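Local coordinates for protein aminodeoxyfutalosine deaminase (Deinococcus radiodurans, PDB 2IMR) that catalyses the zinc-dependent deamination of aminodeoxyfutalosine to futalosine in menaquinone biosynthesis, and more weakly deaminates adenosine and several of its derivatives, at residues V90-P95 with V382-A387; D310-V315 with W339-A344. All coordinates share one frame; numbering follows the deposited sequence.

Interaction 1 of 2, residues V90-P95 with V382-A387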
loop_
_atom_site.group_PDB
_atom_site.type_symbol
_atom_site.label_atom_id
_atom_site.label_comp_id
_atom_site.label_asym_id
_atom_site.label_seq_id
_atom_site.Cartn_x
_atom_site.Cartn_y
_atom_site.Cartn_z
ATOM N N VAL A 90 14.046 -15.176 5.179
ATOM C CA VAL A 90 13.285 -14.434 6.161
ATOM C C VAL A 90 12.407 -15.211 7.125
ATOM O O VAL A 90 11.696 -16.146 6.743
ATOM C CB VAL A 90 12.373 -13.394 5.452
ATOM C CG1 VAL A 90 11.564 -12.614 6.478
ATOM C CG2 VAL A 90 13.222 -12.460 4.589
ATOM N N ILE A 91 12.473 -14.807 8.387
ATOM C CA ILE A 91 11.629 -15.372 9.425
ATOM C C ILE A 91 10.955 -14.153 10.030
ATOM O O ILE A 91 11.626 -13.285 10.599
ATOM C CB ILE A 91 12.422 -16.104 10.525
ATOM C CG1 ILE A 91 13.028 -17.392 9.962
ATOM C CG2 ILE A 91 11.495 -16.425 11.683
ATOM C CD1 ILE A 91 13.806 -18.208 10.977
ATOM N N ALA A 92 9.635 -14.076 9.886
ATOM C CA ALA A 92 8.873 -12.946 10.403
ATOM C C ALA A 92 7.381 -13.187 10.254
ATOM O O ALA A 92 6.958 -14.080 9.517
ATOM C CB ALA A 92 9.268 -11.665 9.652
ATOM N N PRO A 93 6.556 -12.398 10.960
ATOM C CA PRO A 93 5.111 -12.579 10.851
ATOM C C PRO A 93 4.724 -12.392 9.386
ATOM O O PRO A 93 5.490 -11.805 8.616
ATOM C CB PRO A 93 4.558 -11.465 11.738
ATOM C CG PRO A 93 5.626 -11.312 12.784
ATOM C CD PRO A 93 6.887 -11.370 11.964
ATOM N N PRO A 94 3.550 -12.899 8.975
ATOM C CA PRO A 94 3.148 -12.729 7.576
ATOM C C PRO A 94 3.077 -11.238 7.250
ATOM O O PRO A 94 2.555 -10.450 8.039
ATOM C CB PRO A 94 1.785 -13.414 7.520
ATOM C CG PRO A 94 1.277 -13.291 8.928
ATOM C CD PRO A 94 2.504 -13.596 9.739
ATOM N N PRO A 95 3.601 -10.837 6.085
ATOM C CA PRO A 95 3.581 -9.423 5.700
ATOM C C PRO A 95 2.205 -8.861 5.377
ATOM O O PRO A 95 1.286 -9.585 4.999
ATOM C CB PRO A 95 4.514 -9.387 4.498
ATOM C CG PRO A 95 4.230 -10.707 3.838
ATOM C CD PRO A 95 4.202 -11.662 5.019
ATOM N N VAL A 382 15.381 -3.142 6.756
ATOM C CA VAL A 382 14.415 -2.073 6.535
ATOM C C VAL A 382 13.246 -2.578 5.688
ATOM O O VAL A 382 12.095 -2.206 5.916
ATOM C CB VAL A 382 15.086 -0.875 5.820
ATOM C CG1 VAL A 382 14.038 0.134 5.378
ATOM C CG2 VAL A 382 16.094 -0.221 6.753
ATOM N N LEU A 383 13.551 -3.429 4.714
ATOM C CA LEU A 383 12.531 -3.976 3.824
ATOM C C LEU A 383 11.552 -4.867 4.570
ATOM O O LEU A 383 10.338 -4.739 4.415
ATOM C CB LEU A 383 13.192 -4.767 2.690
ATOM C CG LEU A 383 14.219 -4.007 1.848
ATOM C CD1 LEU A 383 14.843 -4.940 0.823
ATOM C CD2 LEU A 383 13.538 -2.830 1.154
ATOM N N VAL A 384 12.081 -5.773 5.386
ATOM C CA VAL A 384 11.233 -6.681 6.141
ATOM C C VAL A 384 10.389 -5.942 7.173
ATOM O O VAL A 384 9.193 -6.199 7.301
ATOM C CB VAL A 384 12.081 -7.782 6.813
ATOM C CG1 VAL A 384 11.211 -8.675 7.679
ATOM C CG2 VAL A 384 12.768 -8.605 5.737
ATOM N N ARG A 385 10.999 -5.011 7.901
ATOM C CA ARG A 385 10.249 -4.250 8.891
ATOM C C ARG A 385 9.107 -3.503 8.204
ATOM O O ARG A 385 7.994 -3.433 8.722
ATOM C CB ARG A 385 11.159 -3.247 9.605
ATOM C CG ARG A 385 10.389 -2.304 10.510
ATOM C CD ARG A 385 11.189 -1.061 10.856
ATOM N NE ARG A 385 10.295 0.034 11.221
ATOM C CZ ARG A 385 9.429 -0.013 12.229
ATOM N NH1 ARG A 385 9.345 -1.101 12.982
ATOM N NH2 ARG A 385 8.633 1.022 12.472
ATOM N N ALA A 386 9.384 -2.944 7.033
ATOM C CA ALA A 386 8.367 -2.212 6.288
ATOM C C ALA A 386 7.214 -3.132 5.894
ATOM O O ALA A 386 6.045 -2.784 6.057
ATOM C CB ALA A 386 8.983 -1.588 5.037
ATOM N N ALA A 387 7.552 -4.308 5.377
ATOM C CA ALA A 387 6.541 -5.264 4.943
ATOM C C ALA A 387 5.588 -5.648 6.064
ATOM O O ALA A 387 4.381 -5.776 5.851
ATOM C CB ALA A 387 7.210 -6.519 4.381
#

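Interaction 2 of 2, residues D310-V315 with W339-A344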
loop_
_atom_site.group_PDB
_atom_site.type_symbol
_atom_site.label_atom_id
_atom_site.label_comp_id
_atom_site.label_asym_id
_atom_site.label_seq_id
_atom_site.Cartn_x
_atom_site.Cartn_y
_atom_site.Cartn_z
ATOM N N ASP A 310 12.042 18.559 -2.089
ATOM C CA ASP A 310 11.113 19.391 -1.338
ATOM C C ASP A 310 9.817 18.627 -1.063
ATOM O O ASP A 310 9.242 18.751 0.013
ATOM C CB ASP A 310 10.802 20.679 -2.098
ATOM C CG ASP A 310 9.974 21.644 -1.275
ATOM O OD1 ASP A 310 10.493 22.171 -0.266
ATOM O OD2 ASP A 310 8.797 21.870 -1.628
ATOM N N ASP A 311 9.349 17.843 -2.033
ATOM C CA ASP A 311 8.127 17.068 -1.815
ATOM C C ASP A 311 8.348 16.145 -0.615
ATOM O O ASP A 311 7.503 16.046 0.266
ATOM C CB ASP A 311 7.766 16.201 -3.034
ATOM C CG ASP A 311 7.335 17.015 -4.244
ATOM O OD1 ASP A 311 6.820 18.145 -4.077
ATOM O OD2 ASP A 311 7.495 16.504 -5.374
ATOM N N ILE A 312 9.493 15.469 -0.591
ATOM C CA ILE A 312 9.809 14.553 0.500
ATOM C C ILE A 312 9.799 15.273 1.848
ATOM O O ILE A 312 9.284 14.747 2.831
ATOM C CB ILE A 312 11.178 13.868 0.260
ATOM C CG1 ILE A 312 11.078 12.971 -0.978
ATOM C CG2 ILE A 312 11.580 13.034 1.480
ATOM C CD1 ILE A 312 12.395 12.404 -1.453
ATOM N N ALA A 313 10.345 16.486 1.883
ATOM C CA ALA A 313 10.374 17.273 3.113
ATOM C C ALA A 313 8.952 17.600 3.571
ATOM O O ALA A 313 8.648 17.552 4.765
ATOM C CB ALA A 313 11.171 18.563 2.893
ATOM N N ARG A 314 8.072 17.919 2.622
ATOM C CA ARG A 314 6.686 18.239 2.958
ATOM C C ARG A 314 5.972 17.018 3.539
ATOM O O ARG A 314 5.193 17.131 4.488
ATOM C CB ARG A 314 5.934 18.738 1.714
ATOM C CG ARG A 314 6.439 20.066 1.163
ATOM C CD ARG A 314 5.726 20.434 -0.136
ATOM N NE ARG A 314 6.151 21.731 -0.667
ATOM C CZ ARG A 314 5.698 22.909 -0.241
ATOM N NH1 ARG A 314 4.799 22.974 0.729
ATOM N NH2 ARG A 314 6.144 24.026 -0.795
ATOM N N VAL A 315 6.239 15.852 2.962
ATOM C CA VAL A 315 5.633 14.607 3.427
ATOM C C VAL A 315 6.093 14.282 4.844
ATOM O O VAL A 315 5.294 13.898 5.701
ATOM C CB VAL A 315 6.004 13.432 2.481
ATOM C CG1 VAL A 315 5.549 12.105 3.075
ATOM C CG2 VAL A 315 5.364 13.654 1.124
ATOM N N TRP A 339 13.343 4.841 -2.181
ATOM C CA TRP A 339 13.233 4.413 -0.795
ATOM C C TRP A 339 14.338 5.006 0.083
ATOM O O TRP A 339 14.066 5.526 1.165
ATOM C CB TRP A 339 13.263 2.883 -0.700
ATOM C CG TRP A 339 12.709 2.348 0.594
ATOM C CD1 TRP A 339 12.888 2.867 1.846
ATOM C CD2 TRP A 339 11.932 1.156 0.762
ATOM N NE1 TRP A 339 12.274 2.071 2.782
ATOM C CE2 TRP A 339 11.680 1.014 2.144
ATOM C CE3 TRP A 339 11.427 0.193 -0.122
ATOM C CZ2 TRP A 339 10.942 -0.054 2.665
ATOM C CZ3 TRP A 339 10.695 -0.871 0.393
ATOM C CH2 TRP A 339 10.459 -0.985 1.776
ATOM N N PRO A 340 15.601 4.936 -0.365
ATOM C CA PRO A 340 16.643 5.511 0.495
ATOM C C PRO A 340 16.412 6.973 0.881
ATOM O O PRO A 340 16.695 7.371 2.016
ATOM C CB PRO A 340 17.933 5.291 -0.304
ATOM C CG PRO A 340 17.470 5.027 -1.709
ATOM C CD PRO A 340 16.184 4.276 -1.543
ATOM N N ALA A 341 15.881 7.766 -0.048
ATOM C CA ALA A 341 15.611 9.176 0.223
ATOM C C ALA A 341 14.498 9.322 1.263
ATOM O O ALA A 341 14.587 10.149 2.170
ATOM C CB ALA A 341 15.228 9.894 -1.069
ATOM N N PHE A 342 13.449 8.516 1.130
ATOM C CA PHE A 342 12.337 8.564 2.070
ATOM C C PHE A 342 12.765 8.060 3.448
ATOM O O PHE A 342 12.362 8.610 4.476
ATOM C CB PHE A 342 11.163 7.734 1.542
ATOM C CG PHE A 342 10.276 8.483 0.579
ATOM C CD1 PHE A 342 9.146 9.157 1.038
ATOM C CD2 PHE A 342 10.574 8.526 -0.778
ATOM C CE1 PHE A 342 8.323 9.868 0.152
ATOM C CE2 PHE A 342 9.761 9.232 -1.672
ATOM C CZ PHE A 342 8.633 9.903 -1.204
ATOM N N ALA A 343 13.584 7.016 3.461
ATOM C CA ALA A 343 14.072 6.448 4.712
ATOM C C ALA A 343 14.920 7.483 5.451
ATOM O O ALA A 343 14.766 7.683 6.655
ATOM C CB ALA A 343 14.894 5.206 4.430
ATOM N N ALA A 344 15.812 8.141 4.719
ATOM C CA ALA A 344 16.681 9.158 5.301
ATOM C C ALA A 344 15.862 10.314 5.878
ATOM O O ALA A 344 16.243 10.910 6.885
ATOM C CB ALA A 344 17.653 9.674 4.250
#

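Interaction 1 of 2, residues V90-P95 with V382-A387
The backbones of A92 and V384 pass with their CA atoms 7.9 Å apart and close in to 5.2 Å between the CA atoms of P95 and A387, as the chain leaving strand 90-91 converges on helix 380-395. In this amidohydrolase the linker runs from the small beta domain toward the metal-binding TIM barrel, whose first zinc ligands, H99 and H101, follow a few residues later. No hydrogen bond crosses between the two segments, and the contact is made by small apolar groups. V90 and V384 reach toward each other tip to tip, with CG2 of V90 4.0 Å from CG2 of V384. In V384, CG1 lies anti to the backbone N (chi1 176°) and CG2 beside it, which turns both methyls toward the linker: CG2 meets CG2 of V90, while CG1 rests against both CG1 of V90 and CB of A92, at 4.1 Å from the latter. One branched side chain of the helix thus touches both strand 90-91, through V90, and A92, the first residue after it. V45 and Y47 of the neighbouring strand 45-47 also pack on V384, and the NE1 of W414 donates a hydrogen bond to the A92 carbonyl, tying the loop to the C-terminal part of the chain. One turn along the helix, where A387 offers just a methyl, the proline ring comes in close. CB of P95 lies 3.9 Å from CB of A387, and CA of P95 stands 3.7 Å from the carbonyl O of A387.

Interaction 2 of 2, residues D310-V315 with W339-A344
With chi1 at -66°, I312 sets CG1 beside its own backbone N, and an extended chi2 carries CD1 onto A341; F342, its CG likewise beside the backbone N (chi1 -84°), presents one ring face to CG1 of I312. The two residues belong to helices 309-318 and 339-344, which pack side by side on the outside of the TIM barrel, following strands 300-303 and 322-324 respectively. The side chains of I312 and F342 cross obliquely in a CH-pi contact: CG1 sits over one face of the ring, displaced toward the rim, 4.2 Å from its centroid and nearest to CZ. F337 stacks with the same phenylalanine. Replacing I312 with alanine removes CG1 and CD1, which would probably leave a gap over this ring face and beside the A341 methyl. Turned from the contact, R314 NE bonds D310 OD2 at 2.8 Å, on the syn side of the carboxylate but 32° out of its plane, in a salt bridge that spans one turn of the helix; NH1 of R314 makes another to D290. Between the two segments the closest approach is CD1 of I312 to CB of A341, at 3.8 Å.

Interaction 1 is the more buried, four of its five touching residues lying inside, and it joins the linker between the small beta domain and the barrel to helix 380-395. Interaction 2 is partly buried and pairs two neighbouring helices on the barrel exterior. Both contacts are apolar, but 90-95 with 382-387 relies on methyls and a proline ring, whereas 310-315 with 339-344 adds an aromatic face, and the charged pair D310-R314 lies on helix 309-318 away from the contact. Their centres are 21 Å apart, yet W339 bridges them: its indole packs on V382, L383 and A386, with CZ2 of W339 3.4 Å from CB of A386, so helix 339-344 meets helix 380-395 directly.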